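Local coordinates for protein endonuclease V (Bacillus subtilis, PDB 3GA2) that probably repairs deaminated DNA as a magnesium-dependent endonuclease, nicking the duplex at the second phosphodiester bond 3' to a deoxyinosine, at residues F4-F9 with F22-R27; Y123-V128 with D171-G176; R177-R182 with Q203-L208; L208-S213 with P218-D223. The protein carries 1 engineered substitution. All blocks are in the same frame, centred on the assembly; numbering follows the deposited sequence.

Contact 1: residues F4-F9 with F22-R27; sequences FDVHKF and FNLKNR
The last turn of helix 14-25 comes back against the N-terminal arm that precedes it, where Leu24 meets Val6 and His7. Leu24 is the fork that serves both. One branch, CD2, comes to 3.6 Å from Val6 CG1, and the other, CD1, lies 3.9 Å from His7 CE1, approaching the imidazole obliquely. Val6 offers this methyl because CG1 stands opposite the backbone N (chi1 -175°), which sends it out toward the helix. The arm itself is irregular: Asp5 is the centre of an inverse gamma turn, with a weak bond of 2.8 Å from Val6 N back to Phe4 O. Ahead of the RNase H-like sheet in the sequence, arm and helix together pack against helix 128-136. There Phe134 touches Val6, Leu24 and Arg27, while His131 meets both Leu24 and the His7 ring. The imidazole also has an edge-to-face partner in Phe135. Apolar and aromatic groups thus hold it, and its ND1, 4.0 Å from Leu24 CD1, is buried with no hydrogen-bond partner in the model.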
loop_
_atom_site.group_PDB
_atom_site.type_symbol
_atom_site.label_atom_id
_atom_site.label_comp_id
_atom_site.label_asym_id
_atom_site.label_seq_id
_atom_site.Cartn_x
_atom_site.Cartn_y
_atom_site.Cartn_z
ATOM N N PHE A 4 -16.430 3.477 -0.876
ATOM C CA PHE A 4 -17.434 2.467 -1.183
ATOM C C PHE A 4 -17.528 1.438 -0.069
ATOM O O PHE A 4 -16.517 0.911 0.380
ATOM C CB PHE A 4 -17.113 1.768 -2.503
ATOM C CG PHE A 4 -17.230 2.660 -3.700
ATOM C CD1 PHE A 4 -16.185 3.506 -4.060
ATOM C CD2 PHE A 4 -18.401 2.684 -4.451
ATOM C CE1 PHE A 4 -16.309 4.362 -5.152
ATOM C CE2 PHE A 4 -18.531 3.537 -5.540
ATOM C CZ PHE A 4 -17.485 4.376 -5.893
ATOM N N ASP A 5 -18.749 1.164 0.377
ATOM C CA ASP A 5 -18.983 0.193 1.443
ATOM C C ASP A 5 -18.943 -1.217 0.858
ATOM O O ASP A 5 -19.967 -1.894 0.771
ATOM C CB ASP A 5 -20.347 0.441 2.092
ATOM C CG ASP A 5 -20.470 -0.208 3.458
ATOM O OD1 ASP A 5 -20.125 -1.401 3.595
ATOM O OD2 ASP A 5 -20.920 0.476 4.400
ATOM N N VAL A 6 -17.752 -1.651 0.455
ATOM C CA VAL A 6 -17.570 -2.970 -0.140
ATOM C C VAL A 6 -18.111 -4.092 0.739
ATOM O O VAL A 6 -18.976 -4.855 0.315
ATOM C CB VAL A 6 -16.081 -3.249 -0.422
ATOM C CG1 VAL A 6 -15.930 -4.576 -1.142
ATOM C CG2 VAL A 6 -15.489 -2.119 -1.250
ATOM N N HIS A 7 -17.592 -4.194 1.959
ATOM C CA HIS A 7 -18.034 -5.229 2.878
ATOM C C HIS A 7 -17.784 -4.861 4.332
ATOM O O HIS A 7 -17.075 -3.901 4.638
ATOM C CB HIS A 7 -17.327 -6.556 2.578
ATOM C CG HIS A 7 -15.842 -6.512 2.768
ATOM N ND1 HIS A 7 -14.964 -6.256 1.734
ATOM C CD2 HIS A 7 -15.077 -6.711 3.868
ATOM C CE1 HIS A 7 -13.726 -6.304 2.188
ATOM N NE2 HIS A 7 -13.765 -6.578 3.480
ATOM N N LYS A 8 -18.364 -5.650 5.228
ATOM C CA LYS A 8 -18.214 -5.425 6.657
ATOM C C LYS A 8 -17.017 -6.215 7.165
ATOM O O LYS A 8 -16.467 -7.050 6.451
ATOM C CB LYS A 8 -19.486 -5.871 7.381
ATOM C CG LYS A 8 -19.796 -7.347 7.190
ATOM C CD LYS A 8 -21.287 -7.603 7.084
ATOM C CE LYS A 8 -21.561 -9.049 6.694
ATOM N NZ LYS A 8 -22.987 -9.272 6.324
ATOM N N PHE A 9 -16.617 -5.949 8.401
ATOM C CA PHE A 9 -15.482 -6.641 8.995
ATOM C C PHE A 9 -15.928 -7.541 10.142
ATOM O O PHE A 9 -15.465 -7.391 11.271
ATOM C CB PHE A 9 -14.463 -5.612 9.486
ATOM C CG PHE A 9 -13.879 -4.779 8.381
ATOM C CD1 PHE A 9 -12.798 -5.242 7.638
ATOM C CD2 PHE A 9 -14.450 -3.559 8.040
ATOM C CE1 PHE A 9 -12.296 -4.502 6.571
ATOM C CE2 PHE A 9 -13.958 -2.814 6.977
ATOM C CZ PHE A 9 -12.879 -3.288 6.240
ATOM N N PHE A 22 -11.561 -14.094 -2.334
ATOM C CA PHE A 22 -11.893 -14.734 -3.600
ATOM C C PHE A 22 -12.946 -13.967 -4.389
ATOM O O PHE A 22 -12.924 -13.950 -5.621
ATOM C CB PHE A 22 -12.337 -16.180 -3.357
ATOM C CG PHE A 22 -11.191 -17.131 -3.118
ATOM C CD1 PHE A 22 -10.165 -17.251 -4.051
ATOM C CD2 PHE A 22 -11.146 -17.920 -1.973
ATOM C CE1 PHE A 22 -9.113 -18.141 -3.848
ATOM C CE2 PHE A 22 -10.094 -18.813 -1.764
ATOM C CZ PHE A 22 -9.078 -18.924 -2.706
ATOM N N ASN A 23 -13.864 -13.322 -3.684
ATOM C CA ASN A 23 -14.898 -12.550 -4.351
ATOM C C ASN A 23 -14.281 -11.315 -4.995
ATOM O O ASN A 23 -14.433 -11.087 -6.192
ATOM C CB ASN A 23 -15.974 -12.129 -3.347
ATOM C CG ASN A 23 -16.917 -13.264 -2.996
ATOM O OD1 ASN A 23 -17.710 -13.163 -2.057
ATOM N ND2 ASN A 23 -16.845 -14.347 -3.757
ATOM N N LEU A 24 -13.577 -10.523 -4.195
ATOM C CA LEU A 24 -12.951 -9.308 -4.697
ATOM C C LEU A 24 -11.871 -9.592 -5.736
ATOM O O LEU A 24 -11.700 -8.826 -6.685
ATOM C CB LEU A 24 -12.354 -8.514 -3.537
ATOM C CG LEU A 24 -13.363 -8.069 -2.475
ATOM C CD1 LEU A 24 -12.620 -7.366 -1.355
ATOM C CD2 LEU A 24 -14.410 -7.148 -3.094
ATOM N N LYS A 25 -11.154 -10.698 -5.558
ATOM C CA LYS A 25 -10.087 -11.073 -6.473
ATOM C C LYS A 25 -10.585 -11.186 -7.908
ATOM O O LYS A 25 -9.850 -10.902 -8.850
ATOM C CB LYS A 25 -9.456 -12.399 -6.038
ATOM C CG LYS A 25 -8.239 -12.793 -6.850
ATOM C CD LYS A 25 -7.496 -13.970 -6.236
ATOM C CE LYS A 25 -8.321 -15.235 -6.240
ATOM N NZ LYS A 25 -7.527 -16.393 -5.750
ATOM N N ASN A 26 -11.833 -11.598 -8.079
ATOM C CA ASN A 26 -12.382 -11.732 -9.417
ATOM C C ASN A 26 -12.824 -10.383 -9.966
ATOM O O ASN A 26 -13.296 -10.287 -11.097
ATOM C CB ASN A 26 -13.551 -12.720 -9.410
ATOM C CG ASN A 26 -13.108 -14.133 -9.077
ATOM O OD1 ASN A 26 -12.209 -14.681 -9.720
ATOM N ND2 ASN A 26 -13.735 -14.730 -8.072
ATOM N N ARG A 27 -12.655 -9.338 -9.162
ATOM C CA ARG A 27 -13.032 -7.987 -9.567
ATOM C C ARG A 27 -11.802 -7.104 -9.793
ATOM O O ARG A 27 -11.913 -5.883 -9.899
ATOM C CB ARG A 27 -13.945 -7.357 -8.508
ATOM C CG ARG A 27 -15.289 -8.060 -8.352
ATOM C CD ARG A 27 -16.096 -7.479 -7.196
ATOM N NE ARG A 27 -16.281 -6.034 -7.328
ATOM C CZ ARG A 27 -16.903 -5.269 -6.436
ATOM N NH1 ARG A 27 -17.412 -5.802 -5.332
ATOM N NH2 ARG A 27 -17.008 -3.963 -6.643
#

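Contact 2: residues Y123-V128 with D171-G176; sequences YNHMGV and DGEVYG
His125, in the loop before helix 128-136, brings the outer end of its imidazole over the middle of one face of the Tyr175 ring. Tyr175 belongs to the beta hairpin of strands 165-170 and 173-179, whose Asp171-Gly172 turn has backbone angles fitting type I'. Tyr175 and Gly176 both bond through their backbones to Ile168, and the helix-like angles at Tyr175 are consistent with a beta bulge. The His125 and Tyr175 side chains cross at about a right angle, but their ring planes meet at 49° with centroids 4.2 Å apart, an oblique aromatic pair, neither stack nor T. The imidazole may well be modelled flipped by 180°, and the pairing is best read ring to ring. Tyr120 stacks on the same imidazole, and the Glu173 carboxylate approaches it without a bond. Tyr175 CG lies beside its own backbone N (chi1 -82°), which swings the phenol toward the loop; Leu121 and Ile150 also touch it. With a serine here, the imidazole would probably lose its cover on the hairpin side and become freer to turn. One water donates to Tyr123 O at 2.8 Å and makes a weak, longer bond of 3.4 Å with Tyr175 OH.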
loop_
_atom_site.group_PDB
_atom_site.type_symbol
_atom_site.label_atom_id
_atom_site.label_comp_id
_atom_site.label_asym_id
_atom_site.label_seq_id
_atom_site.Cartn_x
_atom_site.Cartn_y
_atom_site.Cartn_z
ATOM N N TYR A 123 0.019 -13.880 -2.172
ATOM C CA TYR A 123 -0.418 -15.271 -2.317
ATOM C C TYR A 123 -1.706 -15.401 -3.115
ATOM O O TYR A 123 -1.858 -16.309 -3.925
ATOM C CB TYR A 123 -0.650 -15.921 -0.944
ATOM C CG TYR A 123 0.536 -15.897 -0.004
ATOM C CD1 TYR A 123 0.477 -15.197 1.204
ATOM C CD2 TYR A 123 1.715 -16.577 -0.315
ATOM C CE1 TYR A 123 1.568 -15.174 2.079
ATOM C CE2 TYR A 123 2.809 -16.558 0.552
ATOM C CZ TYR A 123 2.730 -15.856 1.743
ATOM O OH TYR A 123 3.818 -15.821 2.589
ATOM N N ASN A 124 -2.644 -14.499 -2.876
ATOM C CA ASN A 124 -3.906 -14.571 -3.588
ATOM C C ASN A 124 -4.229 -13.254 -4.280
ATOM O O ASN A 124 -5.395 -12.892 -4.439
ATOM C CB ASN A 124 -5.015 -14.965 -2.611
ATOM C CG ASN A 124 -6.047 -15.873 -3.241
ATOM O OD1 ASN A 124 -5.702 -16.806 -3.965
ATOM N ND2 ASN A 124 -7.318 -15.616 -2.959
ATOM N N HIS A 125 -3.179 -12.548 -4.698
ATOM C CA HIS A 125 -3.315 -11.257 -5.375
ATOM C C HIS A 125 -4.219 -10.341 -4.565
ATOM O O HIS A 125 -4.873 -9.460 -5.112
ATOM C CB HIS A 125 -3.905 -11.461 -6.778
ATOM C CG HIS A 125 -2.985 -12.171 -7.725
ATOM N ND1 HIS A 125 -3.425 -13.113 -8.630
ATOM C CD2 HIS A 125 -1.647 -12.065 -7.917
ATOM C CE1 HIS A 125 -2.401 -13.559 -9.336
ATOM N NE2 HIS A 125 -1.310 -12.939 -8.922
HETATM N N MSE A 126 -4.249 -10.531 -3.251
HETATM C CA MSE A 126 -5.124 -9.708 -2.437
HETATM C C MSE A 126 -4.425 -8.969 -1.298
HETATM O O MSE A 126 -4.924 -8.933 -0.172
HETATM C CB MSE A 126 -6.263 -10.576 -1.906
HETATM C CG MSE A 126 -7.573 -9.836 -1.692
HETATM SE SE MSE A 126 -8.199 -8.857 -3.258
HETATM C CE MSE A 126 -9.268 -7.577 -2.305
ATOM N N GLY A 127 -3.260 -8.394 -1.596
ATOM C CA GLY A 127 -2.532 -7.627 -0.601
ATOM C C GLY A 127 -3.311 -6.354 -0.287
ATOM O O GLY A 127 -4.206 -5.962 -1.041
ATOM N N VAL A 128 -2.961 -5.700 0.816
ATOM C CA VAL A 128 -3.644 -4.487 1.260
ATOM C C VAL A 128 -3.837 -3.408 0.187
ATOM O O VAL A 128 -4.910 -2.804 0.096
ATOM C CB VAL A 128 -2.923 -3.871 2.509
ATOM C CG1 VAL A 128 -1.544 -3.360 2.128
ATOM C CG2 VAL A 128 -3.771 -2.755 3.122
ATOM N N ASP A 171 4.161 -19.082 -12.013
ATOM C CA ASP A 171 3.200 -19.804 -12.853
ATOM C C ASP A 171 2.983 -19.084 -14.181
ATOM O O ASP A 171 1.886 -19.118 -14.739
ATOM C CB ASP A 171 1.844 -19.955 -12.150
ATOM C CG ASP A 171 1.914 -20.844 -10.924
ATOM O OD1 ASP A 171 2.611 -21.882 -10.979
ATOM O OD2 ASP A 171 1.256 -20.513 -9.914
ATOM N N GLY A 172 4.018 -18.421 -14.683
ATOM C CA GLY A 172 3.889 -17.724 -15.955
ATOM C C GLY A 172 3.113 -16.423 -15.872
ATOM O O GLY A 172 2.714 -15.871 -16.894
ATOM N N GLU A 173 2.889 -15.931 -14.658
ATOM C CA GLU A 173 2.168 -14.677 -14.480
ATOM C C GLU A 173 3.025 -13.659 -13.753
ATOM O O GLU A 173 3.783 -14.001 -12.843
ATOM C CB GLU A 173 0.864 -14.914 -13.717
ATOM C CG GLU A 173 -0.261 -15.398 -14.613
ATOM C CD GLU A 173 -1.569 -15.598 -13.876
ATOM O OE1 GLU A 173 -1.938 -14.719 -13.067
ATOM O OE2 GLU A 173 -2.234 -16.631 -14.121
ATOM N N VAL A 174 2.917 -12.403 -14.166
ATOM C CA VAL A 174 3.691 -11.346 -13.538
ATOM C C VAL A 174 2.989 -10.840 -12.284
ATOM O O VAL A 174 1.944 -10.199 -12.373
ATOM C CB VAL A 174 3.890 -10.149 -14.484
ATOM C CG1 VAL A 174 4.609 -9.030 -13.741
ATOM C CG2 VAL A 174 4.684 -10.572 -15.704
ATOM N N TYR A 175 3.559 -11.122 -11.120
ATOM C CA TYR A 175 2.962 -10.657 -9.868
ATOM C C TYR A 175 3.377 -9.232 -9.530
ATOM O O TYR A 175 2.621 -8.492 -8.901
ATOM C CB TYR A 175 3.344 -11.573 -8.701
ATOM C CG TYR A 175 2.493 -12.818 -8.578
ATOM C CD1 TYR A 175 1.930 -13.179 -7.348
ATOM C CD2 TYR A 175 2.261 -13.643 -9.676
ATOM C CE1 TYR A 175 1.153 -14.331 -7.215
ATOM C CE2 TYR A 175 1.486 -14.798 -9.555
ATOM C CZ TYR A 175 0.936 -15.134 -8.328
ATOM O OH TYR A 175 0.150 -16.254 -8.221
ATOM N N GLY A 176 4.583 -8.858 -9.947
ATOM C CA GLY A 176 5.094 -7.527 -9.675
ATOM C C GLY A 176 6.546 -7.404 -10.116
ATOM O O GLY A 176 7.014 -8.197 -10.931
HETATM O O HOH W 1 -0.239 -18.029 -5.342
#

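Contact 3: residues R177-R182 with Q203-L208; sequences RALRTR and QITMSL
Leu179 reaches from strand 173-179 toward Thr205 and Met206, the latter modelled as selenomethionine, on helix 198-207. Its CB makes no close contact with the helix segment, but from CG outward every atom does. A chi1 of 178° turns CG away from its own backbone N, and CG comes to 4.2 Å from Met206 SE. CD1 lies 4.0 Å from the same selenium, and CD2 is closer, 3.8 Å from Met206 SE, while also lying 4.1 Å from Thr205 CG2. The selenium is therefore straddled by the isopropyl fork. It gets there because the Met206 chain bends at both chi2 and chi3, bringing its end nearer the strand. Thr181 CG2 adds a more distant neighbour, 4.4 Å from Met206 SE. An alanine in place of Leu179 would remove CG and both methyls, which is likely to open a gap beside Met206 SE and Thr205 CG2 and free the bent chain to swing. The threonine hydroxyls look elsewhere: Thr205 OG1 bonds to Ser201 O, and Thr181 OG1 to Arg214 O. Ser207 N at 3.1 Å and Ser207 OG at 3.0 Å both bond Gln203 O, one from each side of its carbonyl plane. Thr205 rests on Leu190, Ile141 and Ile143, so the contact belongs to the layering of helix 198-207 over the central mixed sheet, the alpha/beta architecture of the RNase H-like fold.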
loop_
_atom_site.group_PDB
_atom_site.type_symbol
_atom_site.label_atom_id
_atom_site.label_comp_id
_atom_site.label_asym_id
_atom_site.label_seq_id
_atom_site.Cartn_x
_atom_site.Cartn_y
_atom_site.Cartn_z
ATOM N N ARG A 177 7.262 -6.420 -9.586
ATOM C CA ARG A 177 8.660 -6.220 -9.952
ATOM C C ARG A 177 9.576 -5.939 -8.760
ATOM O O ARG A 177 9.141 -5.403 -7.740
ATOM C CB ARG A 177 8.784 -5.055 -10.948
ATOM C CG ARG A 177 8.180 -5.322 -12.324
ATOM C CD ARG A 177 8.193 -4.089 -13.225
ATOM N NE ARG A 177 7.724 -4.406 -14.574
ATOM C CZ ARG A 177 7.466 -3.502 -15.514
ATOM N NH1 ARG A 177 7.628 -2.208 -15.259
ATOM N NH2 ARG A 177 7.049 -3.890 -16.713
ATOM N N ALA A 178 10.843 -6.322 -8.892
ATOM C CA ALA A 178 11.834 -6.042 -7.861
ATOM C C ALA A 178 12.419 -4.784 -8.479
ATOM O O ALA A 178 12.952 -4.824 -9.589
ATOM C CB ALA A 178 12.875 -7.148 -7.794
ATOM N N LEU A 179 12.296 -3.668 -7.772
ATOM C CA LEU A 179 12.743 -2.388 -8.303
ATOM C C LEU A 179 13.793 -1.653 -7.491
ATOM O O LEU A 179 13.635 -1.444 -6.288
ATOM C CB LEU A 179 11.523 -1.477 -8.484
ATOM C CG LEU A 179 11.741 -0.051 -8.998
ATOM C CD1 LEU A 179 12.264 -0.095 -10.420
ATOM C CD2 LEU A 179 10.436 0.723 -8.923
ATOM N N ARG A 180 14.855 -1.252 -8.183
ATOM C CA ARG A 180 15.952 -0.508 -7.586
ATOM C C ARG A 180 15.566 0.967 -7.633
ATOM O O ARG A 180 15.705 1.613 -8.668
ATOM C CB ARG A 180 17.234 -0.712 -8.399
ATOM C CG ARG A 180 18.481 -0.133 -7.751
ATOM C CD ARG A 180 19.002 -1.048 -6.652
ATOM N NE ARG A 180 19.472 -2.317 -7.197
ATOM C CZ ARG A 180 19.977 -3.310 -6.471
ATOM N NH1 ARG A 180 20.084 -3.194 -5.155
ATOM N NH2 ARG A 180 20.381 -4.422 -7.071
ATOM N N THR A 181 15.071 1.500 -6.525
ATOM C CA THR A 181 14.686 2.902 -6.494
ATOM C C THR A 181 15.899 3.750 -6.173
ATOM O O THR A 181 16.151 4.763 -6.823
ATOM C CB THR A 181 13.597 3.157 -5.461
ATOM O OG1 THR A 181 13.912 2.458 -4.255
ATOM C CG2 THR A 181 12.254 2.689 -5.991
ATOM N N ARG A 182 16.652 3.333 -5.168
ATOM C CA ARG A 182 17.856 4.051 -4.784
ATOM C C ARG A 182 19.006 3.120 -5.163
ATOM O O ARG A 182 19.012 1.944 -4.791
ATOM C CB ARG A 182 17.823 4.337 -3.282
ATOM C CG ARG A 182 18.967 5.177 -2.776
ATOM C CD ARG A 182 18.834 5.370 -1.288
ATOM N NE ARG A 182 20.012 5.998 -0.705
ATOM C CZ ARG A 182 20.292 5.983 0.593
ATOM N NH1 ARG A 182 19.474 5.369 1.441
ATOM N NH2 ARG A 182 21.389 6.576 1.042
ATOM N N GLN A 203 5.956 3.741 -13.654
ATOM C CA GLN A 203 6.240 5.126 -14.033
ATOM C C GLN A 203 5.905 6.119 -12.933
ATOM O O GLN A 203 6.657 7.066 -12.691
ATOM C CB GLN A 203 5.468 5.507 -15.296
ATOM C CG GLN A 203 5.914 4.803 -16.568
ATOM C CD GLN A 203 7.398 4.966 -16.847
ATOM O OE1 GLN A 203 7.969 6.040 -16.648
ATOM N NE2 GLN A 203 8.029 3.900 -17.329
ATOM N N ILE A 204 4.765 5.920 -12.281
ATOM C CA ILE A 204 4.363 6.809 -11.201
ATOM C C ILE A 204 5.333 6.669 -10.029
ATOM O O ILE A 204 5.733 7.665 -9.427
ATOM C CB ILE A 204 2.927 6.496 -10.715
ATOM C CG1 ILE A 204 1.918 6.828 -11.821
ATOM C CG2 ILE A 204 2.615 7.297 -9.455
ATOM C CD1 ILE A 204 0.470 6.525 -11.454
ATOM N N THR A 205 5.724 5.436 -9.711
ATOM C CA THR A 205 6.649 5.208 -8.602
ATOM C C THR A 205 7.989 5.900 -8.838
ATOM O O THR A 205 8.498 6.596 -7.957
ATOM C CB THR A 205 6.893 3.695 -8.363
ATOM O OG1 THR A 205 5.672 3.076 -7.941
ATOM C CG2 THR A 205 7.954 3.484 -7.280
HETATM N N MSE A 206 8.554 5.716 -10.028
HETATM C CA MSE A 206 9.837 6.334 -10.356
HETATM C C MSE A 206 9.785 7.859 -10.392
HETATM O O MSE A 206 10.781 8.519 -10.102
HETATM C CB MSE A 206 10.361 5.815 -11.702
HETATM C CG MSE A 206 10.793 4.353 -11.683
HETATM SE SE MSE A 206 11.980 3.939 -10.217
HETATM C CE MSE A 206 13.429 5.169 -10.617
ATOM N N SER A 207 8.634 8.418 -10.752
ATOM C CA SER A 207 8.492 9.872 -10.806
ATOM C C SER A 207 8.458 10.469 -9.406
ATOM O O SER A 207 8.567 11.683 -9.235
ATOM C CB SER A 207 7.208 10.269 -11.537
ATOM O OG SER A 207 7.301 10.000 -12.923
ATOM N N LEU A 208 8.299 9.604 -8.410
ATOM C CA LEU A 208 8.223 10.027 -7.020
ATOM C C LEU A 208 9.482 9.656 -6.254
ATOM O O LEU A 208 9.543 9.779 -5.031
ATOM C CB LEU A 208 7.006 9.379 -6.358
ATOM C CG LEU A 208 5.650 9.717 -6.984
ATOM C CD1 LEU A 208 4.540 8.880 -6.329
ATOM C CD2 LEU A 208 5.376 11.192 -6.806
#

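Contact 4: residues L208-S213 with P218-D223; sequences LINQES and PVRLAD
The loop from Leu208 to Ser213 runs beside the early part of helix 217-235, with Leu208 CA 7.5 Å from Pro218 CA and Ser213 CA 7.4 Å from Arg220 CA, and it bends between them in an inverse gamma turn centred on Gln211. At the buried end, the Leu208 and Pro218 side chains meet at about a right angle: Leu208 CD1 lies 3.8 Å from Pro218 CD and sits just as near the ring's CG. Ile65 and Thr42 touch both residues from the sheet.

At the other end Arg220 carries the contact. Its chain runs out straight from CG to NE (chi1 179°), far enough to place the guanidinium among Asn210, Glu212 and Ser213. A water links it to the loop, accepting from Arg220 NH1 at 2.9 Å and donating to Asn210 OD1 over an unusually short 2.5 Å, with the amide and guanidinium planes only 20° apart. Ser213 OG lies over a face of the guanidinium, only 2.7 Å from Arg220 NE, yet the angle is too poor for a hydrogen bond; it makes instead a weak bond to Glu212 O. Glu212 presents CB and CG to Arg220 NH1, while its carboxylate turns off, OE2 remaining 5.0 Å from Arg220 NH1; the opposite charges probably still attract.

Farther along the helix Asp223, salt-bridged to Lys145, touches Asp116 and comes close to Asp46. With Arg220 about 8 Å from Asp46 between side chains, this helix borders the predicted magnesium site, consistent with the acidic metal centre of RNase H-like nucleases.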
loop_
_atom_site.group_PDB
_atom_site.type_symbol
_atom_site.label_atom_id
_atom_site.label_comp_id
_atom_site.label_asym_id
_atom_site.label_seq_id
_atom_site.Cartn_x
_atom_site.Cartn_y
_atom_site.Cartn_z
ATOM N N LEU A 208 8.299 9.604 -8.410
ATOM C CA LEU A 208 8.223 10.027 -7.020
ATOM C C LEU A 208 9.482 9.656 -6.254
ATOM O O LEU A 208 9.543 9.779 -5.031
ATOM C CB LEU A 208 7.006 9.379 -6.358
ATOM C CG LEU A 208 5.650 9.717 -6.984
ATOM C CD1 LEU A 208 4.540 8.880 -6.329
ATOM C CD2 LEU A 208 5.376 11.192 -6.806
ATOM N N ILE A 209 10.497 9.213 -6.984
ATOM C CA ILE A 209 11.746 8.802 -6.365
ATOM C C ILE A 209 12.853 9.848 -6.406
ATOM O O ILE A 209 13.131 10.444 -7.447
ATOM C CB ILE A 209 12.287 7.515 -7.027
ATOM C CG1 ILE A 209 11.303 6.357 -6.817
ATOM C CG2 ILE A 209 13.654 7.178 -6.456
ATOM C CD1 ILE A 209 11.085 5.978 -5.350
ATOM N N ASN A 210 13.483 10.063 -5.260
ATOM C CA ASN A 210 14.600 10.990 -5.169
ATOM C C ASN A 210 15.703 10.201 -4.465
ATOM O O ASN A 210 15.416 9.271 -3.710
ATOM C CB ASN A 210 14.221 12.227 -4.350
ATOM C CG ASN A 210 14.694 12.143 -2.916
ATOM O OD1 ASN A 210 14.245 11.293 -2.148
ATOM N ND2 ASN A 210 15.616 13.026 -2.548
ATOM N N GLN A 211 16.957 10.556 -4.711
ATOM C CA GLN A 211 18.062 9.841 -4.093
ATOM C C GLN A 211 18.245 10.193 -2.622
ATOM O O GLN A 211 19.303 10.674 -2.211
ATOM C CB GLN A 211 19.357 10.102 -4.865
ATOM C CG GLN A 211 19.342 9.549 -6.283
ATOM C CD GLN A 211 18.981 8.073 -6.326
ATOM O OE1 GLN A 211 19.674 7.230 -5.749
ATOM N NE2 GLN A 211 17.888 7.754 -7.010
ATOM N N GLU A 212 17.204 9.946 -1.833
ATOM C CA GLU A 212 17.226 10.218 -0.400
ATOM C C GLU A 212 16.706 8.969 0.310
ATOM O O GLU A 212 17.127 8.645 1.421
ATOM C CB GLU A 212 16.319 11.409 -0.077
ATOM C CG GLU A 212 16.844 12.328 1.014
ATOM C CD GLU A 212 17.917 13.281 0.511
ATOM O OE1 GLU A 212 18.940 12.805 -0.028
ATOM O OE2 GLU A 212 17.734 14.509 0.659
ATOM N N SER A 213 15.784 8.275 -0.352
ATOM C CA SER A 213 15.192 7.053 0.178
ATOM C C SER A 213 14.754 6.142 -0.956
ATOM O O SER A 213 14.610 6.578 -2.100
ATOM C CB SER A 213 13.982 7.375 1.052
ATOM O OG SER A 213 14.367 8.143 2.179
ATOM N N PRO A 218 5.616 10.221 -1.391
ATOM C CA PRO A 218 4.381 10.082 -0.606
ATOM C C PRO A 218 4.462 9.021 0.492
ATOM O O PRO A 218 4.048 9.261 1.626
ATOM C CB PRO A 218 3.340 9.718 -1.662
ATOM C CG PRO A 218 3.856 10.385 -2.884
ATOM C CD PRO A 218 5.331 10.075 -2.828
ATOM N N VAL A 219 4.993 7.850 0.148
ATOM C CA VAL A 219 5.110 6.752 1.101
ATOM C C VAL A 219 6.159 7.031 2.171
ATOM O O VAL A 219 5.963 6.691 3.334
ATOM C CB VAL A 219 5.448 5.426 0.378
ATOM C CG1 VAL A 219 5.463 4.276 1.372
ATOM C CG2 VAL A 219 4.419 5.156 -0.712
ATOM N N ARG A 220 7.267 7.653 1.783
ATOM C CA ARG A 220 8.318 7.965 2.746
ATOM C C ARG A 220 7.780 8.940 3.794
ATOM O O ARG A 220 8.083 8.818 4.982
ATOM C CB ARG A 220 9.528 8.583 2.044
ATOM C CG ARG A 220 10.656 8.962 2.986
ATOM C CD ARG A 220 11.643 9.908 2.324
ATOM N NE ARG A 220 12.825 10.112 3.161
ATOM C CZ ARG A 220 13.811 10.957 2.878
ATOM N NH1 ARG A 220 13.763 11.689 1.772
ATOM N NH2 ARG A 220 14.850 11.064 3.697
ATOM N N LEU A 221 6.978 9.908 3.354
ATOM C CA LEU A 221 6.405 10.878 4.276
ATOM C C LEU A 221 5.383 10.229 5.209
ATOM O O LEU A 221 5.363 10.506 6.405
ATOM C CB LEU A 221 5.771 12.047 3.504
ATOM C CG LEU A 221 6.824 12.933 2.825
ATOM C CD1 LEU A 221 6.171 14.059 2.044
ATOM C CD2 LEU A 221 7.760 13.497 3.896
ATOM N N ALA A 222 4.543 9.354 4.672
ATOM C CA ALA A 222 3.543 8.694 5.499
ATOM C C ALA A 222 4.229 7.837 6.560
ATOM O O ALA A 222 3.831 7.837 7.722
ATOM C CB ALA A 222 2.628 7.829 4.635
ATOM N N ASP A 223 5.260 7.105 6.154
ATOM C CA ASP A 223 6.004 6.249 7.068
ATOM C C ASP A 223 6.573 7.076 8.224
ATOM O O ASP A 223 6.406 6.726 9.389
ATOM C CB ASP A 223 7.126 5.538 6.303
ATOM C CG ASP A 223 7.835 4.487 7.136
ATOM O OD1 ASP A 223 7.180 3.850 7.987
ATOM O OD2 ASP A 223 9.048 4.286 6.921
HETATM O O HOH W 2 12.390 10.580 -0.590
#

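Overall arrangement
From the N terminus, contact 1 closes a short loop by bringing helix 14-25 onto the leading arm. Contact 2 closes a longer one, joining the loop ahead of helix 128-136 to the hairpin at the far edge of the sheet. These two touch: Lys25 NZ probably hydrogen-bonds Asn124 OD1, and Leu24 packs on Met126. Strand 173-179 passes directly from contact 2 into contact 3, which closes the excursion through strand 188-194 into helix 198-207. Contact 4 shares Leu208 with it and closes the short connection between helices 198-207 and 217-235. All four are in series, none nested or crossed; contacts 1 and 4 lie about 30 Å apart between centres, on opposite sides of the chain's centre.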